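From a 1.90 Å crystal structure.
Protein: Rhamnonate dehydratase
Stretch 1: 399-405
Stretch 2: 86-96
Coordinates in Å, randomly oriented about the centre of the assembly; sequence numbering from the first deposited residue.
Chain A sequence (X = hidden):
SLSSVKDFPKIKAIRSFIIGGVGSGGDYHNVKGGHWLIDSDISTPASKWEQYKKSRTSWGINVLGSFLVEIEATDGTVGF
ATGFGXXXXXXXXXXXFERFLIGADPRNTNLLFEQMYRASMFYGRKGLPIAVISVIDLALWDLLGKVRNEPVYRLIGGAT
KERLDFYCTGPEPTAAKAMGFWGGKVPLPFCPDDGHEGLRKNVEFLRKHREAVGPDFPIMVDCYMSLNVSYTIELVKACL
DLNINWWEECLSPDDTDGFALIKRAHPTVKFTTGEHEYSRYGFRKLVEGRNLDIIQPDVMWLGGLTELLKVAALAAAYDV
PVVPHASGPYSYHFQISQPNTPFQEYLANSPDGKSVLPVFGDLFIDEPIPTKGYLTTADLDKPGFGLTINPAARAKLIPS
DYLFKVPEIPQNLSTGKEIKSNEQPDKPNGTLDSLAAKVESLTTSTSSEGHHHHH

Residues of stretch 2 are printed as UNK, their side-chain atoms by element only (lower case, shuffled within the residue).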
# COMPACT_ATOMS: atom_id res chain seq x y z
N PRO A 399 15.98 -7.11 -53.34
CA PRO A 399 16.50 -5.81 -52.89
C PRO A 399 15.31 -4.91 -52.56
O PRO A 399 14.30 -4.93 -53.27
CB PRO A 399 17.28 -5.32 -54.10
CG PRO A 399 17.77 -6.59 -54.72
CD PRO A 399 16.54 -7.47 -54.65
N SER A 400 15.42 -4.14 -51.48
CA SER A 400 14.32 -3.26 -51.07
C SER A 400 14.21 -1.99 -51.90
O SER A 400 13.32 -1.17 -51.67
CB SER A 400 14.48 -2.90 -49.59
OG SER A 400 15.70 -2.24 -49.36
N ASP A 401 15.11 -1.84 -52.88
CA ASP A 401 15.15 -0.67 -53.76
C ASP A 401 13.81 -0.22 -54.34
O ASP A 401 13.53 0.97 -54.40
CB ASP A 401 16.12 -0.94 -54.92
CG ASP A 401 17.56 -1.10 -54.45
OD1 ASP A 401 17.80 -1.77 -53.42
OD2 ASP A 401 18.46 -0.57 -55.13
N TYR A 402 12.99 -1.17 -54.77
CA TYR A 402 11.70 -0.84 -55.37
C TYR A 402 10.79 -0.02 -54.47
O TYR A 402 9.97 0.76 -54.95
CB TYR A 402 10.98 -2.12 -55.81
CG TYR A 402 10.32 -2.91 -54.69
CD1 TYR A 402 8.98 -2.71 -54.37
CD2 TYR A 402 11.05 -3.84 -53.95
CE1 TYR A 402 8.37 -3.43 -53.35
CE2 TYR A 402 10.44 -4.57 -52.93
CZ TYR A 402 9.11 -4.36 -52.63
OH TYR A 402 8.51 -5.07 -51.61
N LEU A 403 10.93 -0.19 -53.16
CA LEU A 403 10.11 0.53 -52.19
C LEU A 403 10.36 2.04 -52.18
O LEU A 403 9.56 2.81 -51.64
CB LEU A 403 10.34 -0.03 -50.79
CG LEU A 403 9.82 -1.44 -50.51
CD1 LEU A 403 10.40 -1.96 -49.20
CD2 LEU A 403 8.30 -1.42 -50.47
N PHE A 404 11.46 2.46 -52.79
CA PHE A 404 11.81 3.87 -52.81
C PHE A 404 11.64 4.52 -54.18
O PHE A 404 11.96 5.70 -54.36
CB PHE A 404 13.25 4.04 -52.32
CG PHE A 404 13.51 3.35 -51.00
CD1 PHE A 404 12.93 3.82 -49.83
CD2 PHE A 404 14.30 2.21 -50.95
CE1 PHE A 404 13.14 3.16 -48.62
CE2 PHE A 404 14.51 1.54 -49.74
CZ PHE A 404 13.93 2.02 -48.58
N LYS A 405 11.13 3.76 -55.14
CA LYS A 405 10.90 4.28 -56.48
C LYS A 405 9.53 4.95 -56.55
O LYS A 405 8.59 4.42 -57.15
CB LYS A 405 10.97 3.16 -57.52
CG LYS A 405 12.36 2.91 -58.09
CD LYS A 405 13.37 2.55 -57.01
CE LYS A 405 14.78 2.44 -57.59
NZ LYS A 405 14.87 1.40 -58.65
N UNK A 86 9.44 -7.61 -43.10
CA UNK A 86 9.32 -7.46 -44.54
C UNK A 86 9.53 -6.08 -45.13
O UNK A 86 10.40 -5.34 -44.68
N UNK A 87 8.73 -5.71 -46.14
CA UNK A 87 8.82 -4.41 -46.82
C UNK A 87 8.80 -3.18 -45.91
O UNK A 87 9.69 -2.33 -46.00
c UNK A 87 7.70 -6.55 -46.76
c UNK A 87 7.52 -5.89 -48.11
c UNK A 87 7.63 -4.44 -47.78
N UNK A 88 7.80 -3.05 -45.02
CA UNK A 88 7.79 -1.87 -44.15
C UNK A 88 9.04 -1.75 -43.28
O UNK A 88 9.49 -0.65 -42.97
c UNK A 88 6.67 -3.95 -44.71
c UNK A 88 6.50 -2.04 -43.35
c UNK A 88 6.31 -3.53 -43.31
N UNK A 89 9.60 -2.89 -42.89
CA UNK A 89 10.81 -2.90 -42.07
C UNK A 89 11.97 -2.34 -42.89
O UNK A 89 12.73 -1.50 -42.41
c UNK A 89 11.12 -4.33 -41.62
N UNK A 90 12.10 -2.82 -44.13
CA UNK A 90 13.18 -2.36 -45.00
C UNK A 90 13.07 -0.87 -45.30
O UNK A 90 14.08 -0.18 -45.40
s UNK A 90 13.60 -4.88 -46.15
c UNK A 90 13.17 -3.13 -46.32
N UNK A 91 11.84 -0.39 -45.43
CA UNK A 91 11.61 1.03 -45.72
C UNK A 91 12.18 1.86 -44.57
O UNK A 91 12.86 2.86 -44.80
c UNK A 91 9.33 4.87 -46.71
c UNK A 91 9.80 2.64 -46.46
c UNK A 91 9.59 2.92 -47.78
c UNK A 91 9.11 6.21 -46.36
c UNK A 91 10.12 1.30 -45.86
c UNK A 91 9.64 3.88 -45.75
c UNK A 91 9.73 4.24 -44.40
n UNK A 91 9.30 4.26 -47.94
c UNK A 91 9.21 6.54 -45.03
c UNK A 91 9.52 5.58 -44.05
N UNK A 92 11.89 1.45 -43.34
CA UNK A 92 12.37 2.17 -42.16
C UNK A 92 13.88 2.11 -42.02
O UNK A 92 14.52 3.10 -41.66
c UNK A 92 10.19 1.88 -40.80
c UNK A 92 9.61 1.08 -39.63
c UNK A 92 9.94 3.37 -40.60
c UNK A 92 11.69 1.61 -40.90
N UNK A 93 14.46 0.94 -42.29
CA UNK A 93 15.90 0.76 -42.19
C UNK A 93 16.65 1.89 -42.91
O UNK A 93 17.51 2.54 -42.33
c UNK A 93 17.87 -0.59 -42.98
c UNK A 93 16.36 -0.58 -42.82
c UNK A 93 15.91 -1.75 -41.96
N UNK A 94 16.31 2.10 -44.17
CA UNK A 94 16.97 3.12 -44.98
C UNK A 94 16.47 4.54 -44.80
O UNK A 94 17.27 5.48 -44.78
n UNK A 94 18.05 -0.69 -47.15
c UNK A 94 19.19 -0.03 -46.99
c UNK A 94 16.88 2.72 -46.46
c UNK A 94 17.00 0.19 -47.01
c UNK A 94 17.53 1.41 -46.76
n UNK A 94 18.90 1.24 -46.75
N UNK A 95 15.17 4.72 -44.67
CA UNK A 95 14.63 6.07 -44.51
C UNK A 95 14.93 6.70 -43.15
O UNK A 95 15.16 7.90 -43.06
c UNK A 95 13.27 6.86 -47.15
n UNK A 95 12.68 8.05 -47.12
c UNK A 95 12.72 5.81 -46.20
c UNK A 95 13.12 6.07 -44.76
o UNK A 95 14.22 6.62 -47.90
N UNK A 96 14.96 5.89 -42.10
CA UNK A 96 15.22 6.45 -40.78
C UNK A 96 16.54 6.08 -40.11
O UNK A 96 17.33 6.95 -39.76
n UNK A 96 14.28 8.40 -36.98
n UNK A 96 13.11 6.70 -37.58
c UNK A 96 14.75 8.00 -38.21
c UNK A 96 13.29 7.60 -36.62
c UNK A 96 14.02 6.92 -38.59
c UNK A 96 14.07 6.09 -39.83
O HOH W 1 8.41 5.18 -50.67

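Position 86 has no side-chain atoms, so it is Gly86. Its phi of 49° by itself favours glycine, and an ideal CB would lie only 2.3 Å from a ring carbon of position 87. Three carbons at position 87 close a ring onto the backbone N; the CB is 4.0 Å from Leu403 CD1, and another ring carbon lies 3.7 Å from Tyr402 OH: Pro87. With no amide hydrogen to satisfy, proline suits the first turn of a helix, while its O accepts from the N of position 91 at 3.0 Å.

Position 88 repeats the three-carbon ring, pointing away from stretch 1, and is Pro88; here too an early helical position costs no hydrogen bond. A single carbon at position 89, also directed away, identifies Ala89, whose small methyl suits a buried site and favours helix.

At position 90 one carbon carries one sulfur, and the CB packs 3.5 Å from Ser400 CB and 4.2 Å from Leu403 CD1: Cys90. So small a side chain suits the closest pairing of backbones, where the CA atoms of Ser400 and Cys90 are 6.2 Å apart.

Position 91 bears one carbon and then fused five- and six-membered rings of eight carbons and one nitrogen; Phe404 CE1 sits over one face, 3.7 Å from a ring carbon. This is Trp91, that carbon being CD1. A water accepts from Trp91 NE1 at 3.0 Å and donates to Leu403 O at 2.8 Å, so the indole offers both an apolar surface and a polar link.

Four carbons forked at the second make position 92 Leu92, and one carbon carrying two more makes position 93 Val93. Both are buried without touching stretch 1, apolar residues suited to the interior.

Position 94 has one carbon, 3.7 Å from Phe404 CZ, then a five-membered ring of three carbons and two nitrogens: His94. Its CB packs on Phe404 while both ring nitrogens have hydrogen-bond partners, NE2 elsewhere in the structure and ND1 just outside the stretches. At position 95 three carbons end in one oxygen and one nitrogen; the second carbon is 3.6 Å from Phe404 CE1, and the oxygen equally near Phe404 CD1. This is Gln95, long enough to reach the ring. Position 96, out of reach, has another such five-membered ring: His96, a buried imidazole accommodated because ND1 and NE2 are hydrogen-bonded elsewhere.

The contact joins a 3-10 segment to a helix chiefly by apolar packing. Leu403 meets Pro87, Cys90 and Trp91; Phe404 reaches Trp91, His94 and Gln95. No direct hydrogen bond crosses; the water supplies a polar bridge.

Stretch 2 (86-96) GPPACWLVHQH
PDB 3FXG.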